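Local coordinates for protein beta-lactamase (Burkholderia cenocepacia, PDB 5E2G) that probably hydrolyses beta-lactams to substituted beta-amino acids, as a member of the class C beta-lactamase family, at residues 79-84 against 161-166; 95-100 against 132-137; 144-149 against 287-292; 153-158 against 213-218; 256-261 against 294-299. One frame throughout, in Å; residues are numbered along the deposited sequence.

Contact 1 of 5, residues 79-84 against 161-166; sequences GELSLA and AKAMHQ
The chain leaving helix 64-77 passes the last turn of helix 150-164, and the two backbones come nearest at E80 and A163, whose CA atoms lie 5.9 Å apart. Water 1 spans this gap, donating one proton to E80 O and the other to A163 O, with 2.7 Å to each of these two carbonyl oxygens. Beside the bridge, the A163 methyl points toward the loop. Its CB lies 3.6 Å from E80 O and 4.0 Å from L81 CD2, the leucine having CG in the crowded position between its backbone N and carbonyl carbon (chi1 62°). E80 reaches along the helix end with its chain extended beyond CG, crossing the selenomethionine M164 at about a right angle. Its OE1 lies 3.7 Å from M164 CA, and OE2 is equally near M164 CE. OE2 also makes a salt bridge to R245, outside the two segments, so the carboxylate has a partner of opposite charge. Further out, the H165 ring folds back so that A163 O lies over one face, offset toward the rim. H165 has positive phi, with H165 N bonded to K162 O and Q166 N to A161 O, while G79 is the C-prime residue of helix 64-77. The contact thus brings together two Schellman-terminated helix ends within the helical part of the beta-lactamase fold.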
# COMPACT_ATOMS: atom_id res chain seq x y z
N GLY A 79 13.39 9.22 16.38
CA GLY A 79 14.81 8.97 16.53
C GLY A 79 15.19 7.53 16.73
O GLY A 79 16.35 7.25 17.05
N GLU A 80 14.26 6.59 16.54
CA GLU A 80 14.59 5.20 16.77
C GLU A 80 15.32 4.59 15.58
O GLU A 80 15.98 3.55 15.74
CB GLU A 80 13.33 4.42 17.09
CG GLU A 80 12.48 5.17 18.10
CD GLU A 80 11.33 4.36 18.61
OE1 GLU A 80 11.57 3.27 19.17
OE2 GLU A 80 10.17 4.81 18.45
N LEU A 81 15.22 5.21 14.41
CA LEU A 81 16.00 4.80 13.26
C LEU A 81 16.23 6.00 12.35
O LEU A 81 15.60 7.05 12.49
CB LEU A 81 15.31 3.67 12.48
CG LEU A 81 13.94 3.88 11.84
CD1 LEU A 81 13.99 4.64 10.51
CD2 LEU A 81 13.27 2.53 11.66
N SER A 82 17.15 5.82 11.42
CA SER A 82 17.30 6.69 10.27
C SER A 82 17.03 5.88 9.01
O SER A 82 17.43 4.71 8.92
CB SER A 82 18.71 7.30 10.21
OG SER A 82 19.00 7.80 8.92
N LEU A 83 16.32 6.47 8.05
CA LEU A 83 16.14 5.79 6.77
C LEU A 83 17.47 5.54 6.08
O LEU A 83 17.55 4.63 5.24
CB LEU A 83 15.22 6.60 5.87
CG LEU A 83 13.77 6.69 6.34
CD1 LEU A 83 12.97 7.45 5.30
CD2 LEU A 83 13.19 5.30 6.57
N ALA A 84 18.50 6.31 6.41
CA ALA A 84 19.83 6.08 5.88
C ALA A 84 20.58 4.98 6.60
O ALA A 84 21.71 4.66 6.21
CB ALA A 84 20.64 7.38 5.94
N ALA A 161 10.77 -2.92 13.07
CA ALA A 161 10.40 -3.57 14.32
C ALA A 161 11.62 -3.83 15.20
O ALA A 161 11.55 -3.67 16.42
CB ALA A 161 9.65 -4.87 14.03
N LYS A 162 12.74 -4.24 14.59
CA LYS A 162 13.99 -4.35 15.35
C LYS A 162 14.32 -3.03 16.03
O LYS A 162 14.60 -2.99 17.24
CB LYS A 162 15.13 -4.76 14.42
CG LYS A 162 15.25 -6.23 14.17
CD LYS A 162 15.84 -6.95 15.37
CE LYS A 162 15.96 -8.42 15.09
NZ LYS A 162 16.50 -9.15 16.25
N ALA A 163 14.30 -1.94 15.27
CA ALA A 163 14.63 -0.63 15.82
C ALA A 163 13.65 -0.19 16.89
O ALA A 163 14.04 0.48 17.85
CB ALA A 163 14.69 0.40 14.69
N MSE A 164 12.37 -0.56 16.76
CA MSE A 164 11.37 -0.11 17.72
C MSE A 164 11.19 -1.06 18.91
O MSE A 164 10.32 -0.83 19.75
CB MSE A 164 10.03 0.09 17.02
CG MSE A 164 10.09 1.17 15.96
SE MSE A 164 8.35 1.56 15.19
CE MSE A 164 7.71 2.82 16.55
N HIS A 165 12.00 -2.11 18.97
CA HIS A 165 12.02 -3.03 20.11
C HIS A 165 10.65 -3.67 20.31
O HIS A 165 10.13 -3.73 21.42
CB HIS A 165 12.46 -2.31 21.38
CG HIS A 165 13.59 -1.37 21.17
ND1 HIS A 165 14.88 -1.79 20.96
CD2 HIS A 165 13.63 -0.01 21.12
CE1 HIS A 165 15.67 -0.75 20.79
NE2 HIS A 165 14.93 0.35 20.89
N GLN A 166 10.07 -4.17 19.22
CA GLN A 166 8.77 -4.81 19.33
C GLN A 166 8.58 -5.82 18.20
O GLN A 166 9.27 -5.79 17.18
CB GLN A 166 7.65 -3.77 19.34
CG GLN A 166 6.25 -4.32 19.62
CD GLN A 166 6.16 -5.12 20.91
OE1 GLN A 166 6.29 -6.34 20.92
NE2 GLN A 166 5.90 -4.42 22.00
O HOH W 1 16.28 1.92 17.90

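Contact 2 of 5, residues 95-100 against 132-137; sequences QGKPFG and YLDAWR
A loop of the helical region, residues 95-100, lies against the end of helix 126-135, and F99 is the residue that fits the two together. With CG anti to the backbone N (chi1 -164°), its ring meets L133 CD2 almost squarely over the centre of one face, a CH-pi contact of 3.7 Å from that methyl to the F99 centroid. One edge of the same ring points at the six-membered ring of W136. This is a T-shaped aromatic pair, with the planes at 88°, and F99 CB packs 3.6 Å from W136 CE3. Water 2 ties the loop to the helix end: it accepts from F99 N and lies 2.9 Å from both L133 O and W136 O, with more acceptors around it than it has protons. R137 turns back on its own segment, where NH1 donates to D134 O on a lone pair at 2.7 Å and to W136 O from above the carbonyl plane. P98 CD covers one face of that guanidinium. K97 crosses D134, its CG 3.1 Å from D134 OD1, and brings NZ within 3.1 Å of R137 NH2; D134 probably eases this meeting of like charges.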
# COMPACT_ATOMS: atom_id res chain seq x y z
N GLN A 95 26.85 -7.58 8.23
CA GLN A 95 27.96 -6.66 8.04
C GLN A 95 29.06 -7.36 7.27
O GLN A 95 29.52 -8.44 7.66
CB GLN A 95 28.47 -6.17 9.39
CG GLN A 95 27.42 -5.44 10.21
CD GLN A 95 27.87 -5.18 11.62
OE1 GLN A 95 29.01 -5.47 11.99
NE2 GLN A 95 26.98 -4.63 12.44
N GLY A 96 29.48 -6.75 6.16
CA GLY A 96 30.37 -7.38 5.21
C GLY A 96 29.67 -8.02 4.03
O GLY A 96 30.34 -8.42 3.07
N LYS A 97 28.38 -8.14 4.08
CA LYS A 97 27.64 -8.75 3.00
C LYS A 97 26.93 -7.68 2.18
O LYS A 97 26.54 -6.63 2.72
CB LYS A 97 26.62 -9.74 3.55
CG LYS A 97 27.08 -11.18 3.50
CD LYS A 97 28.40 -11.38 4.22
CE LYS A 97 29.55 -11.63 3.25
NZ LYS A 97 29.19 -12.57 2.15
N PRO A 98 26.77 -7.94 0.87
CA PRO A 98 26.12 -6.95 -0.01
C PRO A 98 24.82 -6.38 0.53
O PRO A 98 24.54 -5.19 0.30
CB PRO A 98 25.90 -7.76 -1.29
CG PRO A 98 27.06 -8.69 -1.33
CD PRO A 98 27.35 -9.06 0.11
N PHE A 99 24.03 -7.17 1.26
CA PHE A 99 22.79 -6.66 1.83
C PHE A 99 23.01 -5.82 3.07
O PHE A 99 22.16 -5.00 3.41
CB PHE A 99 21.84 -7.82 2.15
CG PHE A 99 20.42 -7.39 2.39
CD1 PHE A 99 19.57 -7.16 1.32
CD2 PHE A 99 19.95 -7.18 3.68
CE1 PHE A 99 18.26 -6.75 1.53
CE2 PHE A 99 18.64 -6.76 3.90
CZ PHE A 99 17.79 -6.55 2.82
N GLY A 100 24.14 -6.00 3.76
CA GLY A 100 24.40 -5.24 4.97
C GLY A 100 24.50 -3.75 4.76
O GLY A 100 24.35 -2.98 5.72
N TYR A 132 19.55 -16.47 3.71
CA TYR A 132 19.24 -15.97 2.37
C TYR A 132 19.86 -14.60 2.13
O TYR A 132 20.43 -14.35 1.06
CB TYR A 132 17.74 -15.91 2.14
CG TYR A 132 17.43 -15.10 0.91
CD1 TYR A 132 17.93 -15.48 -0.34
CD2 TYR A 132 16.69 -13.93 0.99
CE1 TYR A 132 17.68 -14.73 -1.48
CE2 TYR A 132 16.43 -13.16 -0.14
CZ TYR A 132 16.92 -13.57 -1.37
OH TYR A 132 16.66 -12.81 -2.49
N LEU A 133 19.74 -13.69 3.10
CA LEU A 133 20.29 -12.36 2.91
C LEU A 133 21.81 -12.39 2.78
O LEU A 133 22.39 -11.57 2.05
CB LEU A 133 19.88 -11.45 4.07
CG LEU A 133 18.37 -11.23 4.20
CD1 LEU A 133 18.04 -10.55 5.51
CD2 LEU A 133 17.88 -10.40 3.03
N ASP A 134 22.47 -13.33 3.46
CA ASP A 134 23.92 -13.41 3.39
C ASP A 134 24.40 -13.75 1.98
O ASP A 134 25.36 -13.15 1.49
CB ASP A 134 24.43 -14.44 4.39
CG ASP A 134 25.18 -13.81 5.54
OD1 ASP A 134 26.39 -13.51 5.39
OD2 ASP A 134 24.54 -13.62 6.61
N ALA A 135 23.76 -14.71 1.33
CA ALA A 135 24.17 -15.13 -0.01
C ALA A 135 23.65 -14.21 -1.10
O ALA A 135 24.02 -14.40 -2.27
CB ALA A 135 23.71 -16.55 -0.27
N TRP A 136 22.81 -13.24 -0.76
CA TRP A 136 22.20 -12.38 -1.76
C TRP A 136 23.25 -11.52 -2.45
O TRP A 136 24.02 -10.81 -1.79
CB TRP A 136 21.16 -11.50 -1.09
CG TRP A 136 20.59 -10.47 -2.00
CD1 TRP A 136 19.60 -10.65 -2.92
CD2 TRP A 136 20.96 -9.09 -2.07
NE1 TRP A 136 19.33 -9.46 -3.56
CE2 TRP A 136 20.15 -8.49 -3.05
CE3 TRP A 136 21.89 -8.30 -1.40
CZ2 TRP A 136 20.24 -7.14 -3.37
CZ3 TRP A 136 21.98 -6.96 -1.72
CH2 TRP A 136 21.16 -6.39 -2.69
N ARG A 137 23.27 -11.57 -3.78
CA ARG A 137 24.17 -10.75 -4.57
C ARG A 137 23.35 -9.87 -5.50
O ARG A 137 22.57 -10.39 -6.31
CB ARG A 137 25.14 -11.63 -5.37
CG ARG A 137 26.04 -12.49 -4.49
CD ARG A 137 26.89 -11.63 -3.59
NE ARG A 137 27.76 -12.41 -2.71
CZ ARG A 137 27.50 -12.69 -1.43
NH1 ARG A 137 26.38 -12.26 -0.86
NH2 ARG A 137 28.37 -13.41 -0.72
O HOH W 2 24.62 -10.08 0.94

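Contact 3 of 5, residues 144-149 against 287-292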
# COMPACT_ATOMS: atom_id res chain seq x y z
N THR A 144 20.03 2.69 -7.54
CA THR A 144 20.16 3.07 -8.95
C THR A 144 19.08 2.47 -9.85
O THR A 144 18.91 2.96 -10.97
CB THR A 144 21.52 2.63 -9.53
OG1 THR A 144 21.61 1.21 -9.52
CG2 THR A 144 22.67 3.22 -8.75
N HIS A 145 18.39 1.43 -9.42
CA HIS A 145 17.35 0.83 -10.24
C HIS A 145 16.15 0.48 -9.38
O HIS A 145 16.31 -0.03 -8.27
CB HIS A 145 17.86 -0.41 -10.97
CG HIS A 145 18.85 -0.10 -12.05
ND1 HIS A 145 20.13 0.33 -11.78
CD2 HIS A 145 18.73 -0.11 -13.40
CE1 HIS A 145 20.76 0.56 -12.92
NE2 HIS A 145 19.94 0.29 -13.91
N ARG A 146 14.97 0.74 -9.91
CA ARG A 146 13.72 0.46 -9.22
C ARG A 146 13.18 -0.87 -9.71
O ARG A 146 12.94 -1.05 -10.91
CB ARG A 146 12.70 1.57 -9.45
CG ARG A 146 11.39 1.35 -8.69
CD ARG A 146 10.42 2.47 -9.00
NE ARG A 146 9.14 2.34 -8.30
CZ ARG A 146 8.15 1.53 -8.67
NH1 ARG A 146 8.28 0.75 -9.73
NH2 ARG A 146 7.03 1.51 -7.96
N LYS A 147 12.97 -1.80 -8.79
CA LYS A 147 12.53 -3.15 -9.14
C LYS A 147 11.57 -3.61 -8.06
O LYS A 147 11.96 -3.75 -6.90
CB LYS A 147 13.73 -4.09 -9.26
CG LYS A 147 13.37 -5.54 -9.48
CD LYS A 147 12.64 -5.72 -10.77
CE LYS A 147 12.27 -7.17 -10.95
NZ LYS A 147 13.50 -8.00 -11.07
N TYR A 148 10.32 -3.85 -8.45
CA TYR A 148 9.28 -4.21 -7.50
C TYR A 148 9.56 -5.56 -6.85
O TYR A 148 9.87 -6.53 -7.54
CB TYR A 148 7.93 -4.24 -8.21
CG TYR A 148 6.81 -3.86 -7.29
CD1 TYR A 148 6.68 -2.55 -6.84
CD2 TYR A 148 5.88 -4.80 -6.84
CE1 TYR A 148 5.67 -2.18 -5.98
CE2 TYR A 148 4.86 -4.45 -5.98
CZ TYR A 148 4.76 -3.13 -5.56
OH TYR A 148 3.76 -2.74 -4.71
N SER A 149 9.45 -5.62 -5.52
CA SER A 149 9.91 -6.78 -4.76
C SER A 149 9.36 -6.80 -3.33
O SER A 149 9.40 -5.79 -2.63
CB SER A 149 11.44 -6.82 -4.74
OG SER A 149 11.94 -7.69 -3.74
N PRO A 287 2.49 -2.59 -16.63
CA PRO A 287 3.26 -3.79 -16.25
C PRO A 287 4.76 -3.60 -16.28
O PRO A 287 5.46 -4.20 -15.45
CB PRO A 287 2.82 -4.82 -17.30
CG PRO A 287 1.47 -4.35 -17.75
CD PRO A 287 1.49 -2.87 -17.68
N LYS A 288 5.28 -2.78 -17.20
CA LYS A 288 6.72 -2.52 -17.25
C LYS A 288 7.24 -2.00 -15.91
O LYS A 288 8.36 -2.33 -15.50
CB LYS A 288 7.04 -1.51 -18.35
CG LYS A 288 8.49 -0.99 -18.29
CD LYS A 288 8.74 0.20 -19.21
CE LYS A 288 8.81 -0.22 -20.68
NZ LYS A 288 7.48 -0.52 -21.27
N MSE A 289 6.45 -1.17 -15.24
CA MSE A 289 6.86 -0.65 -13.94
C MSE A 289 6.93 -1.78 -12.93
O MSE A 289 7.84 -1.85 -12.12
CB MSE A 289 5.89 0.44 -13.47
CG MSE A 289 5.92 1.69 -14.31
SE MSE A 289 7.71 2.44 -14.37
CE MSE A 289 8.08 2.50 -12.47
N LEU A 290 5.95 -2.68 -13.02
CA LEU A 290 5.78 -3.70 -12.00
C LEU A 290 6.83 -4.80 -12.07
O LEU A 290 7.20 -5.36 -11.03
CB LEU A 290 4.38 -4.31 -12.11
CG LEU A 290 3.28 -3.54 -11.38
CD1 LEU A 290 2.75 -2.36 -12.20
CD2 LEU A 290 2.16 -4.49 -10.99
N PHE A 291 7.33 -5.13 -13.26
CA PHE A 291 8.18 -6.30 -13.40
C PHE A 291 9.61 -6.01 -13.85
O PHE A 291 10.48 -6.87 -13.64
CB PHE A 291 7.55 -7.30 -14.39
CG PHE A 291 6.16 -7.74 -13.98
CD1 PHE A 291 5.99 -8.66 -12.96
CD2 PHE A 291 5.04 -7.22 -14.62
CE1 PHE A 291 4.73 -9.06 -12.57
CE2 PHE A 291 3.77 -7.62 -14.24
CZ PHE A 291 3.61 -8.54 -13.21
N ASP A 292 9.87 -4.86 -14.45
CA ASP A 292 11.20 -4.56 -14.97
C ASP A 292 12.03 -3.81 -13.94
O ASP A 292 11.52 -3.30 -12.94
CB ASP A 292 11.09 -3.75 -16.26
CG ASP A 292 10.34 -4.48 -17.36
OD1 ASP A 292 9.94 -5.64 -17.16
OD2 ASP A 292 10.16 -3.89 -18.45
O HOH W 3 10.20 -0.20 -11.49
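The guanidinium of R146 turns its edge to helix 287-291, with M289 O and water 3 both in its plane, while the M289 methyl approaches obliquely. The Y148 ring meets L290 O obliquely too, and beyond the two segments it packs against the H110 ring with planes at about 40°. This is probably the margin of the active site: Y148 begins a Tyr-Ser-Asn sequence consistent with the YxN motif of class C beta-lactamases, and its OH is hydrogen-bonded to K313. R146 reaches toward the helix with CG anti to the backbone N (chi1 -177°) and the chain extended to NE. NE is bonded to Q265 and NH2 forms a salt bridge to E270, so three nitrogens are engaged once water 3 is counted. That water accepts from R146 NH1 at 2.8 Å and donates to R146 O and M289 O, joining the strand to the helix. The selenomethionine side chain of M289, bent at chi2 and chi3, crosses R146 at about a right angle and sets CE 3.3 Å from R146 NH1. K147 lays its aliphatic chain along the carbonyls of F291, the last helical residue, and D292, with K147 CE 3.2 Å from F291 O. One residue on, Y148 CB sits 3.1 Å from L290 O.

Contact 4 of 5, residues 153-158 against 213-218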
# COMPACT_ATOMS: atom_id res chain seq x y z
N ILE A 153 10.52 -4.34 0.84
CA ILE A 153 9.61 -3.82 1.86
C ILE A 153 9.34 -4.85 2.94
O ILE A 153 9.11 -4.48 4.10
CB ILE A 153 8.32 -3.34 1.19
CG1 ILE A 153 7.24 -3.07 2.24
CG2 ILE A 153 7.87 -4.38 0.17
CD1 ILE A 153 7.49 -1.86 3.10
N GLY A 154 9.36 -6.14 2.60
CA GLY A 154 9.36 -7.16 3.63
C GLY A 154 10.40 -6.86 4.68
O GLY A 154 10.11 -6.83 5.88
N MSE A 155 11.61 -6.54 4.24
CA MSE A 155 12.70 -6.21 5.14
C MSE A 155 12.59 -4.81 5.75
O MSE A 155 13.17 -4.56 6.79
CB MSE A 155 14.04 -6.35 4.42
CG MSE A 155 14.50 -7.79 4.28
SE MSE A 155 14.52 -8.75 5.99
CE MSE A 155 15.77 -7.64 6.98
N LEU A 156 11.87 -3.89 5.13
CA LEU A 156 11.69 -2.59 5.76
C LEU A 156 10.91 -2.73 7.06
O LEU A 156 11.29 -2.15 8.08
CB LEU A 156 10.98 -1.61 4.81
CG LEU A 156 10.76 -0.18 5.33
CD1 LEU A 156 12.09 0.54 5.58
CD2 LEU A 156 9.89 0.63 4.39
N GLY A 157 9.83 -3.51 7.03
CA GLY A 157 9.04 -3.69 8.23
C GLY A 157 9.78 -4.48 9.30
O GLY A 157 9.69 -4.16 10.49
N TRP A 158 10.50 -5.53 8.89
CA TRP A 158 11.29 -6.31 9.83
C TRP A 158 12.26 -5.42 10.58
O TRP A 158 12.33 -5.45 11.81
CB TRP A 158 12.06 -7.40 9.08
CG TRP A 158 11.92 -8.76 9.69
CD1 TRP A 158 10.77 -9.47 9.85
CD2 TRP A 158 12.97 -9.58 10.22
NE1 TRP A 158 11.03 -10.68 10.44
CE2 TRP A 158 12.38 -10.78 10.68
CE3 TRP A 158 14.36 -9.43 10.35
CZ2 TRP A 158 13.11 -11.81 11.26
CZ3 TRP A 158 15.09 -10.46 10.92
CH2 TRP A 158 14.47 -11.63 11.37
N GLY A 213 3.87 -16.43 3.14
CA GLY A 213 5.30 -16.69 3.08
C GLY A 213 6.04 -15.96 4.19
O GLY A 213 5.45 -15.48 5.16
N MSE A 214 7.35 -15.90 4.04
CA MSE A 214 8.17 -15.15 5.00
C MSE A 214 8.13 -13.67 4.63
O MSE A 214 8.00 -13.34 3.44
CB MSE A 214 9.60 -15.69 5.03
CG MSE A 214 10.49 -15.14 6.16
SE MSE A 214 9.80 -15.31 7.98
CE MSE A 214 9.28 -17.19 7.96
N LEU A 215 8.23 -12.80 5.63
CA LEU A 215 7.97 -11.37 5.45
C LEU A 215 6.59 -11.14 4.86
O LEU A 215 6.39 -10.22 4.07
CB LEU A 215 9.03 -10.71 4.56
CG LEU A 215 10.48 -10.51 5.00
CD1 LEU A 215 10.55 -9.94 6.40
CD2 LEU A 215 11.30 -11.78 4.90
N TRP A 216 5.62 -11.98 5.22
CA TRP A 216 4.28 -11.83 4.68
C TRP A 216 3.53 -10.67 5.33
O TRP A 216 2.71 -10.02 4.67
CB TRP A 216 3.47 -13.11 4.87
CG TRP A 216 3.04 -13.37 6.29
CD1 TRP A 216 3.74 -14.06 7.25
CD2 TRP A 216 1.83 -12.93 6.93
NE1 TRP A 216 3.04 -14.08 8.43
CE2 TRP A 216 1.86 -13.39 8.26
CE3 TRP A 216 0.72 -12.19 6.49
CZ2 TRP A 216 0.82 -13.14 9.17
CZ3 TRP A 216 -0.31 -11.94 7.39
CH2 TRP A 216 -0.25 -12.42 8.71
N GLN A 217 3.78 -10.43 6.61
CA GLN A 217 3.07 -9.35 7.29
C GLN A 217 3.47 -7.98 6.77
O GLN A 217 2.57 -7.17 6.46
CB GLN A 217 3.29 -9.46 8.80
CG GLN A 217 3.73 -10.83 9.25
CD GLN A 217 4.00 -10.88 10.73
OE1 GLN A 217 5.09 -10.52 11.18
NE2 GLN A 217 3.02 -11.33 11.50
N PRO A 218 4.76 -7.64 6.64
CA PRO A 218 5.10 -6.27 6.23
C PRO A 218 4.78 -5.98 4.77
O PRO A 218 4.55 -4.82 4.43
CB PRO A 218 6.61 -6.17 6.49
CG PRO A 218 6.97 -7.38 7.28
CD PRO A 218 5.99 -8.43 6.88
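I153 O is the best-held polar atom of the contact: one regular helical bond grips it, from G157 N at 3.2 Å, and P218 CB lies beside it. One residue on, G154 O accepts a weak bond from W158 N and is otherwise surrounded by carbon, with L215 CD1 at 3.2 Å from it and P218 CG close by. The setting is a glycine-bearing face of helix 150-164 packed against the start of helix 216-220, deep in the helical part of the fold. G154 and G157 present bare backbone here, so the main chains draw very near, with G154 CA only 4.8 Å from L215 CA. L215 CB and P218 CB lie close against the backbone of G154 and G157 respectively, at the places where these residues carry no side chain. L215 stands at the N-cap position, with positive phi (56°), as the third residue of a type II turn from G213 to W216. That turn aims its side chain at the helix: CB lies 3.7 Å from G154 CA, and CD1 continues into the angle between M155 and W158. P218 follows within the first helical turn, its ring lying across the G154 carbonyl and its own O accepting from T68 OG1. In the conformer given for W158, the leucine crosses the tryptophan at about a right angle, with L215 CD1 3.5 Å from W158 CD1.

Contact 5 of 5, residues 256-261 against 294-299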
# COMPACT_ATOMS: atom_id res chain seq x y z
N GLY A 256 9.50 12.78 -2.08
CA GLY A 256 9.87 12.21 -3.37
C GLY A 256 11.36 11.93 -3.48
O GLY A 256 12.16 12.86 -3.41
N TYR A 257 11.74 10.66 -3.63
CA TYR A 257 13.14 10.25 -3.59
C TYR A 257 13.75 9.90 -4.94
O TYR A 257 14.94 10.16 -5.15
CB TYR A 257 13.29 9.03 -2.66
CG TYR A 257 13.03 9.35 -1.21
CD1 TYR A 257 13.94 10.09 -0.47
CD2 TYR A 257 11.87 8.91 -0.58
CE1 TYR A 257 13.70 10.38 0.87
CE2 TYR A 257 11.62 9.19 0.75
CZ TYR A 257 12.54 9.92 1.48
OH TYR A 257 12.30 10.20 2.80
N PHE A 258 12.98 9.29 -5.85
CA PHE A 258 13.49 8.86 -7.14
C PHE A 258 12.49 9.17 -8.24
O PHE A 258 11.28 9.08 -8.03
CB PHE A 258 13.75 7.35 -7.20
CG PHE A 258 14.85 6.87 -6.30
CD1 PHE A 258 14.55 6.37 -5.04
CD2 PHE A 258 16.16 6.87 -6.73
CE1 PHE A 258 15.56 5.91 -4.20
CE2 PHE A 258 17.17 6.40 -5.92
CZ PHE A 258 16.87 5.92 -4.64
N ARG A 259 13.01 9.50 -9.42
CA ARG A 259 12.25 9.35 -10.66
C ARG A 259 12.51 7.96 -11.22
O ARG A 259 13.65 7.50 -11.25
CB ARG A 259 12.66 10.38 -11.71
CG ARG A 259 12.77 11.77 -11.21
CD ARG A 259 11.43 12.35 -10.83
NE ARG A 259 11.60 13.73 -10.42
CZ ARG A 259 10.62 14.52 -9.98
NH1 ARG A 259 9.39 14.04 -9.90
NH2 ARG A 259 10.88 15.77 -9.64
N ALA A 260 11.45 7.29 -11.67
CA ALA A 260 11.59 6.07 -12.45
C ALA A 260 10.59 6.15 -13.60
O ALA A 260 9.38 6.07 -13.38
CB ALA A 260 11.35 4.82 -11.61
N GLY A 261 11.10 6.34 -14.82
CA GLY A 261 10.25 6.67 -15.94
C GLY A 261 9.31 7.81 -15.60
O GLY A 261 9.73 8.86 -15.11
N VAL A 294 13.70 -0.71 -13.68
CA VAL A 294 13.73 0.60 -14.32
C VAL A 294 14.88 1.41 -13.73
O VAL A 294 15.05 1.44 -12.50
CB VAL A 294 12.40 1.32 -14.11
CG1 VAL A 294 12.38 2.65 -14.85
CG2 VAL A 294 11.25 0.43 -14.56
N PRO A 295 15.71 2.06 -14.54
CA PRO A 295 16.70 2.99 -13.99
C PRO A 295 16.01 4.09 -13.20
O PRO A 295 15.00 4.65 -13.63
CB PRO A 295 17.41 3.53 -15.23
CG PRO A 295 17.27 2.43 -16.23
CD PRO A 295 15.90 1.84 -15.99
N ALA A 296 16.55 4.39 -12.03
CA ALA A 296 15.93 5.31 -11.09
C ALA A 296 16.93 6.40 -10.75
O ALA A 296 18.02 6.10 -10.24
CB ALA A 296 15.49 4.58 -9.83
N SER A 297 16.58 7.65 -11.00
CA SER A 297 17.48 8.75 -10.71
C SER A 297 17.09 9.39 -9.39
O SER A 297 15.92 9.74 -9.18
CB SER A 297 17.50 9.78 -11.84
OG SER A 297 16.20 10.07 -12.29
N ALA A 298 18.06 9.53 -8.49
CA ALA A 298 17.80 10.12 -7.19
C ALA A 298 17.46 11.60 -7.34
O ALA A 298 18.06 12.31 -8.14
CB ALA A 298 19.01 9.94 -6.28
N ILE A 299 16.47 12.04 -6.57
CA ILE A 299 16.11 13.45 -6.49
C ILE A 299 16.89 14.06 -5.33
O ILE A 299 16.81 13.57 -4.20
CB ILE A 299 14.59 13.62 -6.31
CG1 ILE A 299 13.85 12.87 -7.42
CG2 ILE A 299 14.21 15.08 -6.32
CD1 ILE A 299 12.38 12.95 -7.29
O HOH W 4 16.70 11.33 -3.23
O HOH W 5 14.20 6.81 -15.27
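Three backbone hydrogen bonds join the strands directly. The straightest is I299 N to Y257 O, 2.8 Å long and 176° at the hydrogen, though the donor stands above the carbonyl plane. R259 and S297 form the hydrogen-bonded pair, each N reaching the other's O at 2.9 Å in the carbonyl plane. Next come the side chains. On one face, F258 CD2 lies 3.7 Å from A298 CA and 3.9 Å from A296 CB, while A260 CB touches V294 CG1. On the other, R259 bends at chi2 (-68°) and crosses I299, whose CD1 sits over one face of the guanidinium, offset toward the rim and 3.3 Å from R259 NE. These are neighbouring antiparallel strands of the large sheet of the beta-lactamase fold, and on the far side of strand 256-260 a classic beta bulge sets Y257 and F258 together opposite Q265. Waters close both ends: water 4 donates to Y257 O and to I299 O, the latter an unusually short 2.4 Å, and water 5 links G261 N to P295 O. Further out, R259 NH1 is fixed by a hydrogen bond to T264 OG1, T109 and T111 touch the F258 side chain, and M289 from helix 287-291 packs on A260 and V294.

How the contacts relate
Contacts 1, 2 and 4 lie in the helical part of the fold, and contacts 3 and 5 at the end of the large antiparallel sheet. Contacts 1 and 4 share helix 150-164, with centres about 15 Å apart; contact 2 reaches contact 4 through F99 and L133, which pack on M155. Strand 145-146 is followed, after a short loop, by that helix, so contact 3 links the two regions along the chain. Contacts 3 and 5, about 11 Å apart between centres, adjoin where strand 145-146 pairs with 294-303. Contact 2 is nested inside the loop closed by contact 1, while contacts 1 and 3 alternate along the chain, interlacing helical region and sheet; contact 3 holds the probable active-site tyrosine.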